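Quinoline 2-oxidoreductase medium subunit (Pseudomonas putida, PDB 1T3Q) binds FAD as the flavin-carrying medium subunit of a molybdenum hydroxylase that oxidises quinoline, and probably takes part in moving electrons between the substrate site and external acceptors. Local coordinates at residues F6-P11 with D52-S57; L131-Y136 with V146-F151. All coordinates share one frame; numbering follows the deposited sequence.

Both interactions lie within the FAD-binding part of the protein, and the chemistry of each follows its place in the fold. Both are partly buried. Interaction 1, its centre about 24 Å from the centre of the chain, joins an outer strand of the small parallel sheet to the turn after the neighbouring strand, against the small subunit; it has a single direct backbone bond and otherwise relies on side-chain hydrogen bonds and two bridging waters. Interaction 2, centred about 10 Å from the chain centre and touched by no other protein chain, lies on a hairpin of the antiparallel sheet; three backbone bonds join its segments, and a methionine packs on a phenylalanine. The two share no secondary-structure element.

Interaction 1: residues F6-P11 with D52-S57; sequences FSYRAP and DLRNVS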
ATOM      1  N   PHE C   6      15.928  30.925   2.268  1.00 21.08           N
ATOM      2  CA  PHE C   6      17.085  31.780   1.997  1.00 19.60           C
ATOM      3  C   PHE C   6      17.826  31.311   0.748  1.00 20.65           C
ATOM      4  O   PHE C   6      17.691  30.160   0.333  1.00 20.92           O
ATOM      5  CB  PHE C   6      18.043  31.799   3.202  1.00 18.18           C
ATOM      6  CG  PHE C   6      18.460  30.430   3.680  1.00 18.73           C
ATOM      7  CD1 PHE C   6      19.400  29.683   2.976  1.00 18.20           C
ATOM      8  CD2 PHE C   6      17.884  29.877   4.824  1.00 18.43           C
ATOM      9  CE1 PHE C   6      19.760  28.400   3.404  1.00 18.40           C
ATOM     10  CE2 PHE C   6      18.237  28.602   5.259  1.00 19.00           C
ATOM     11  CZ  PHE C   6      19.178  27.861   4.546  1.00 18.03           C
ATOM     12  N   SER C   7      18.590  32.210   0.131  1.00 20.75           N
ATOM     13  CA  SER C   7      19.362  31.843  -1.050  1.00 20.57           C
ATOM     14  C   SER C   7      20.730  31.377  -0.563  1.00 19.65           C
ATOM     15  O   SER C   7      21.042  31.492   0.623  1.00 20.27           O
ATOM     16  CB  SER C   7      19.506  33.037  -2.002  1.00 19.13           C
ATOM     17  OG  SER C   7      20.160  34.109  -1.359  1.00 22.53           O
ATOM     18  N   TYR C   8      21.549  30.863  -1.472  1.00 20.68           N
ATOM     19  CA  TYR C   8      22.861  30.345  -1.097  1.00 22.21           C
ATOM     20  C   TYR C   8      23.943  30.646  -2.122  1.00 21.88           C
ATOM     21  O   TYR C   8      23.711  30.560  -3.327  1.00 22.72           O
ATOM     22  CB  TYR C   8      22.759  28.831  -0.904  1.00 21.73           C
ATOM     23  CG  TYR C   8      24.069  28.117  -0.652  1.00 22.56           C
ATOM     24  CD1 TYR C   8      24.583  27.984   0.641  1.00 21.95           C
ATOM     25  CD2 TYR C   8      24.773  27.528  -1.705  1.00 22.00           C
ATOM     26  CE1 TYR C   8      25.764  27.271   0.879  1.00 19.61           C
ATOM     27  CE2 TYR C   8      25.950  26.819  -1.480  1.00 22.61           C
ATOM     28  CZ  TYR C   8      26.440  26.693  -0.187  1.00 22.14           C
ATOM     29  OH  TYR C   8      27.595  25.976   0.030  1.00 19.95           O
ATOM     30  N   ARG C   9      25.124  30.996  -1.625  1.00 21.90           N
ATOM     31  CA  ARG C   9      26.278  31.287  -2.466  1.00 23.86           C
ATOM     32  C   ARG C   9      27.531  30.770  -1.775  1.00 23.38           C
ATOM     33  O   ARG C   9      27.649  30.842  -0.552  1.00 24.09           O
ATOM     34  CB  ARG C   9      26.416  32.798  -2.709  1.00 24.34           C
ATOM     35  CG  ARG C   9      25.353  33.372  -3.618  1.00 26.12           C
ATOM     36  CD  ARG C   9      25.615  34.836  -3.955  1.00 28.97           C
ATOM     37  NE  ARG C   9      26.852  35.040  -4.711  1.00 28.56           N
ATOM     38  CZ  ARG C   9      27.144  36.168  -5.355  1.00 30.26           C
ATOM     39  NH1 ARG C   9      26.286  37.181  -5.332  1.00 29.71           N
ATOM     40  NH2 ARG C   9      28.286  36.287  -6.021  1.00 29.58           N
ATOM     41  N   ALA C  10      28.459  30.239  -2.564  1.00 22.76           N
ATOM     42  CA  ALA C  10      29.716  29.720  -2.040  1.00 22.93           C
ATOM     43  C   ALA C  10      30.841  30.250  -2.929  1.00 23.53           C
ATOM     44  O   ALA C  10      31.424  29.512  -3.721  1.00 22.51           O
ATOM     45  CB  ALA C  10      29.703  28.196  -2.052  1.00 22.19           C
ATOM     46  N   PRO C  11      31.153  31.548  -2.807  1.00 25.12           N
ATOM     47  CA  PRO C  11      32.209  32.183  -3.605  1.00 24.34           C
ATOM     48  C   PRO C  11      33.598  31.570  -3.457  1.00 24.78           C
ATOM     49  O   PRO C  11      33.969  31.062  -2.397  1.00 23.44           O
ATOM     50  CB  PRO C  11      32.146  33.647  -3.168  1.00 24.80           C
ATOM     51  CG  PRO C  11      31.519  33.600  -1.822  1.00 27.11           C
ATOM     52  CD  PRO C  11      30.486  32.526  -1.935  1.00 24.32           C
ATOM     53  N   ASP C  52      28.506  30.683   2.107  1.00 19.77           N
ATOM     54  CA  ASP C  52      29.414  29.625   2.534  1.00 20.45           C
ATOM     55  C   ASP C  52      30.867  30.015   2.269  1.00 21.11           C
ATOM     56  O   ASP C  52      31.173  30.643   1.252  1.00 23.01           O
ATOM     57  CB  ASP C  52      29.083  28.334   1.766  1.00 19.04           C
ATOM     58  CG  ASP C  52      29.502  27.074   2.512  1.00 20.82           C
ATOM     59  OD1 ASP C  52      30.495  27.121   3.267  1.00 19.67           O
ATOM     60  OD2 ASP C  52      28.841  26.030   2.329  1.00 20.17           O
ATOM     61  N   LEU C  53      31.757  29.638   3.181  1.00 20.64           N
ATOM     62  CA  LEU C  53      33.178  29.936   3.037  1.00 20.79           C
ATOM     63  C   LEU C  53      33.948  28.698   2.576  1.00 20.12           C
ATOM     64  O   LEU C  53      35.178  28.716   2.524  1.00 21.91           O
ATOM     65  CB  LEU C  53      33.756  30.422   4.373  1.00 18.88           C
ATOM     66  CG  LEU C  53      33.090  31.641   5.019  1.00 19.28           C
ATOM     67  CD1 LEU C  53      33.767  31.943   6.343  1.00 19.75           C
ATOM     68  CD2 LEU C  53      33.181  32.844   4.087  1.00 19.53           C
ATOM     69  N   ARG C  54      33.228  27.637   2.217  1.00 19.99           N
ATOM     70  CA  ARG C  54      33.866  26.388   1.799  1.00 21.15           C
ATOM     71  C   ARG C  54      34.868  26.499   0.653  1.00 21.29           C
ATOM     72  O   ARG C  54      35.817  25.720   0.588  1.00 20.62           O
ATOM     73  CB  ARG C  54      32.809  25.332   1.429  1.00 22.10           C
ATOM     74  CG  ARG C  54      31.942  25.675   0.230  1.00 24.72           C
ATOM     75  CD  ARG C  54      31.082  24.483  -0.209  1.00 28.43           C
ATOM     76  NE  ARG C  54      31.903  23.331  -0.592  1.00 33.28           N
ATOM     77  CZ  ARG C  54      31.424  22.195  -1.098  1.00 33.69           C
ATOM     78  NH1 ARG C  54      30.121  22.041  -1.291  1.00 32.27           N
ATOM     79  NH2 ARG C  54      32.252  21.207  -1.402  1.00 35.91           N
ATOM     80  N   ASN C  55      34.671  27.456  -0.249  1.00 22.05           N
ATOM     81  CA  ASN C  55      35.575  27.591  -1.389  1.00 23.20           C
ATOM     82  C   ASN C  55      36.684  28.629  -1.266  1.00 22.94           C
ATOM     83  O   ASN C  55      37.336  28.960  -2.255  1.00 25.84           O
ATOM     84  CB  ASN C  55      34.774  27.854  -2.665  1.00 23.49           C
ATOM     85  CG  ASN C  55      33.814  26.733  -2.982  1.00 23.84           C
ATOM     86  OD1 ASN C  55      34.168  25.560  -2.886  1.00 24.97           O
ATOM     87  ND2 ASN C  55      32.594  27.085  -3.368  1.00 24.61           N
ATOM     88  N   VAL C  56      36.900  29.141  -0.061  1.00 21.96           N
ATOM     89  CA  VAL C  56      37.952  30.129   0.165  1.00 24.14           C
ATOM     90  C   VAL C  56      39.110  29.358   0.798  1.00 23.44           C
ATOM     91  O   VAL C  56      39.269  29.336   2.014  1.00 22.40           O
ATOM     92  CB  VAL C  56      37.463  31.244   1.112  1.00 24.18           C
ATOM     93  CG1 VAL C  56      38.476  32.381   1.151  1.00 24.62           C
ATOM     94  CG2 VAL C  56      36.104  31.756   0.644  1.00 21.99           C
ATOM     95  N   SER C  57      39.912  28.726  -0.056  1.00 25.18           N
ATOM     96  CA  SER C  57      41.029  27.887   0.372  1.00 26.27           C
ATOM     97  C   SER C  57      41.953  28.436   1.451  1.00 26.59           C
ATOM     98  O   SER C  57      42.331  27.704   2.372  1.00 25.67           O
ATOM     99  CB  SER C  57      41.866  27.467  -0.842  1.00 26.89           C
ATOM    100  OG  SER C  57      42.456  28.589  -1.471  1.00 30.50           O
TER
HETATM  101  O   HOH W   1      28.317  24.064  -1.766  1.00 28.21           O
HETATM  102  O   HOH W   2      32.933  29.500  -0.487  1.00 23.00           O
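Y8, A10 and D52 form a largely polar contact at the edge of the small parallel sheet, where strands 7-9 and 49-52 run side by side and the second passes into a turn. One direct backbone bond joins the segments, from D52 N to R9 O (2.8 Å). Beside it, Y8 has CG anti to its backbone N (chi1 174°), and the phenol comes to D52 with its hydroxyl edge. Y8 OH donates to D52 OD2 at 2.6 Å, meeting this oxygen on its anti side; OD2 lies in the plane of the ring, while ring and carboxylate planes stand 79° apart. Q74 of the small subunit gives OD2 a second donor. The other oxygen closes an Asx turn: R54 N donates to D52 OD1 at 3.0 Å, from above the carboxylate plane, and this turn overlaps a type I beta turn from L53 to V56. With these donors around it the carboxylate is likely to stay ionised. In this FAD_PCMH-type fold the same turn reaches the cofactor, since L53 touches FAD. Further along, N55 ND2 donates to A10 O at 2.7 Å; the oxygen lies in the amide plane, but the donor stands above the plane of the carbonyl. A10 CB rests 3.9 Å from D52 CB. One water donates to both P11 O and D52 O while accepting from N55 N, and a second links Y8 OH to R54 NH1, whose guanidinium also donates through NH2 to E76 O of the small subunit.

Interaction 2: residues L131-Y136 with V146-F151; sequences LGATMY and VSATDF
M135 and V146 pair in the beta hairpin formed by strands 134-139 and 142-147, at one side of the five-stranded antiparallel sheet, where the second strand turns into a short helix. They are a hydrogen-bonded antiparallel pair, M135 N reaching V146 O at 2.7 Å and V146 N returning to M135 O at 3.0 Å; T134 and S147 form the adjoining non-hydrogen-bonded pair. Past that pair, A148 N donates to A133 O (2.8 Å), tying the first residue of helix 148-151 to the segment leading into strand 134-139. S147 is the N-cap of this helix, its OG accepting from D150 N. M135 and V146 point to the same face of the sheet, and M135 CB touches V146 CG1. A bend at chi2 (70°) accompanies the sulfur's approach to the helix, M135 SD lying 3.7 Å from A148 CA. The methionine side chain crosses that of F151 at about a right angle, with CG over one face, offset toward the rim, in a CH-pi contact and the sulfur obliquely placed in a Met-aromatic one. L115 touches both side chains, and M135 also packs on L166, an FAD-binding residue. An alanine here would probably cost F151 the CH-pi and sulfur contacts on that face and open a gap beside A148. Beyond the sulfur, M135 CE touches both helix residues, 3.9 Å from A148 CB and 3.8 Å from F151 CD2.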
ATOM      1  N   LEU C 131      45.003  32.343  25.821  1.00 22.20           N
ATOM      2  CA  LEU C 131      46.311  32.142  25.209  1.00 23.79           C
ATOM      3  C   LEU C 131      46.833  33.414  24.557  1.00 23.89           C
ATOM      4  O   LEU C 131      47.896  33.412  23.938  1.00 24.27           O
ATOM      5  CB  LEU C 131      46.237  31.020  24.172  1.00 22.80           C
ATOM      6  CG  LEU C 131      45.951  29.642  24.766  1.00 24.12           C
ATOM      7  CD1 LEU C 131      45.843  28.621  23.653  1.00 23.86           C
ATOM      8  CD2 LEU C 131      47.061  29.268  25.743  1.00 24.96           C
ATOM      9  N   GLY C 132      46.080  34.499  24.699  1.00 23.90           N
ATOM     10  CA  GLY C 132      46.489  35.768  24.123  1.00 24.49           C
ATOM     11  C   GLY C 132      46.612  35.744  22.612  1.00 24.28           C
ATOM     12  O   GLY C 132      47.561  36.287  22.049  1.00 25.58           O
ATOM     13  N   ALA C 133      45.649  35.124  21.942  1.00 24.15           N
ATOM     14  CA  ALA C 133      45.687  35.054  20.491  1.00 24.02           C
ATOM     15  C   ALA C 133      45.215  36.362  19.863  1.00 24.15           C
ATOM     16  O   ALA C 133      44.640  37.221  20.534  1.00 23.61           O
ATOM     17  CB  ALA C 133      44.825  33.897  20.001  1.00 24.01           C
ATOM     18  N   THR C 134      45.476  36.505  18.570  1.00 22.79           N
ATOM     19  CA  THR C 134      45.068  37.687  17.826  1.00 23.38           C
ATOM     20  C   THR C 134      44.174  37.262  16.664  1.00 22.33           C
ATOM     21  O   THR C 134      44.484  36.305  15.962  1.00 23.52           O
ATOM     22  CB  THR C 134      46.288  38.435  17.245  1.00 23.12           C
ATOM     23  OG1 THR C 134      47.147  38.860  18.312  1.00 23.67           O
ATOM     24  CG2 THR C 134      45.837  39.652  16.442  1.00 24.23           C
ATOM     25  N   MET C 135      43.063  37.964  16.471  1.00 21.87           N
ATOM     26  CA  MET C 135      42.164  37.660  15.366  1.00 23.94           C
ATOM     27  C   MET C 135      42.412  38.634  14.229  1.00 24.38           C
ATOM     28  O   MET C 135      42.610  39.830  14.458  1.00 24.09           O
ATOM     29  CB  MET C 135      40.693  37.789  15.780  1.00 24.81           C
ATOM     30  CG  MET C 135      40.091  36.536  16.368  1.00 28.12           C
ATOM     31  SD  MET C 135      40.790  36.208  17.958  1.00 29.51           S
ATOM     32  CE  MET C 135      39.521  35.141  18.670  1.00 28.50           C
ATOM     33  N   TYR C 136      42.403  38.116  13.006  1.00 23.33           N
ATOM     34  CA  TYR C 136      42.582  38.957  11.834  1.00 23.89           C
ATOM     35  C   TYR C 136      41.255  38.944  11.099  1.00 24.28           C
ATOM     36  O   TYR C 136      40.775  37.894  10.671  1.00 25.56           O
ATOM     37  CB  TYR C 136      43.732  38.440  10.973  1.00 23.98           C
ATOM     38  CG  TYR C 136      45.060  38.656  11.661  1.00 27.33           C
ATOM     39  CD1 TYR C 136      45.486  37.807  12.683  1.00 27.96           C
ATOM     40  CD2 TYR C 136      45.850  39.766  11.357  1.00 28.15           C
ATOM     41  CE1 TYR C 136      46.661  38.059  13.392  1.00 28.44           C
ATOM     42  CE2 TYR C 136      47.027  40.030  12.064  1.00 29.13           C
ATOM     43  CZ  TYR C 136      47.424  39.173  13.080  1.00 29.52           C
ATOM     44  OH  TYR C 136      48.573  39.435  13.792  1.00 31.32           O
ATOM     45  N   VAL C 146      42.698  42.233  16.196  1.00 26.37           N
ATOM     46  CA  VAL C 146      42.159  42.539  17.508  1.00 26.20           C
ATOM     47  C   VAL C 146      42.512  41.362  18.400  1.00 26.23           C
ATOM     48  O   VAL C 146      42.569  40.225  17.932  1.00 26.20           O
ATOM     49  CB  VAL C 146      40.628  42.721  17.440  1.00 27.41           C
ATOM     50  CG1 VAL C 146      39.976  41.456  16.926  1.00 26.75           C
ATOM     51  CG2 VAL C 146      40.088  43.095  18.804  1.00 28.81           C
ATOM     52  N   SER C 147      42.776  41.623  19.675  1.00 25.70           N
ATOM     53  CA  SER C 147      43.126  40.537  20.582  1.00 24.62           C
ATOM     54  C   SER C 147      41.905  39.659  20.796  1.00 24.91           C
ATOM     55  O   SER C 147      40.767  40.114  20.647  1.00 23.83           O
ATOM     56  CB  SER C 147      43.600  41.081  21.931  1.00 25.66           C
ATOM     57  OG  SER C 147      42.513  41.565  22.697  1.00 27.10           O
ATOM     58  N   ALA C 148      42.151  38.400  21.143  1.00 25.00           N
ATOM     59  CA  ALA C 148      41.081  37.446  21.391  1.00 24.61           C
ATOM     60  C   ALA C 148      40.204  37.955  22.530  1.00 24.34           C
ATOM     61  O   ALA C 148      38.986  37.776  22.513  1.00 23.45           O
ATOM     62  CB  ALA C 148      41.667  36.083  21.747  1.00 25.41           C
ATOM     63  N   THR C 149      40.825  38.596  23.516  1.00 23.37           N
ATOM     64  CA  THR C 149      40.081  39.133  24.650  1.00 24.64           C
ATOM     65  C   THR C 149      39.100  40.220  24.214  1.00 25.60           C
ATOM     66  O   THR C 149      37.959  40.243  24.674  1.00 26.06           O
ATOM     67  CB  THR C 149      41.033  39.706  25.727  1.00 25.47           C
ATOM     68  OG1 THR C 149      41.857  38.653  26.242  1.00 25.20           O
ATOM     69  CG2 THR C 149      40.236  40.319  26.876  1.00 26.17           C
ATOM     70  N   ASP C 150      39.536  41.119  23.334  1.00 25.42           N
ATOM     71  CA  ASP C 150      38.654  42.185  22.854  1.00 28.13           C
ATOM     72  C   ASP C 150      37.619  41.652  21.878  1.00 27.57           C
ATOM     73  O   ASP C 150      36.516  42.194  21.770  1.00 28.24           O
ATOM     74  CB  ASP C 150      39.447  43.299  22.156  1.00 32.96           C
ATOM     75  CG  ASP C 150      40.117  44.245  23.131  1.00 37.55           C
ATOM     76  OD1 ASP C 150      39.612  44.398  24.264  1.00 40.78           O
ATOM     77  OD2 ASP C 150      41.141  44.856  22.756  1.00 41.75           O
ATOM     78  N   PHE C 151      37.983  40.595  21.158  1.00 25.00           N
ATOM     79  CA  PHE C 151      37.085  39.994  20.180  1.00 24.31           C
ATOM     80  C   PHE C 151      35.816  39.461  20.837  1.00 24.74           C
ATOM     81  O   PHE C 151      34.709  39.704  20.349  1.00 24.08           O
ATOM     82  CB  PHE C 151      37.786  38.850  19.447  1.00 24.08           C
ATOM     83  CG  PHE C 151      36.973  38.262  18.329  1.00 25.27           C
ATOM     84  CD1 PHE C 151      36.904  38.900  17.091  1.00 23.40           C
ATOM     85  CD2 PHE C 151      36.243  37.092  18.521  1.00 23.59           C
ATOM     86  CE1 PHE C 151      36.119  38.380  16.064  1.00 24.62           C
ATOM     87  CE2 PHE C 151      35.456  36.565  17.499  1.00 23.54           C
ATOM     88  CZ  PHE C 151      35.393  37.213  16.268  1.00 24.63           C
TER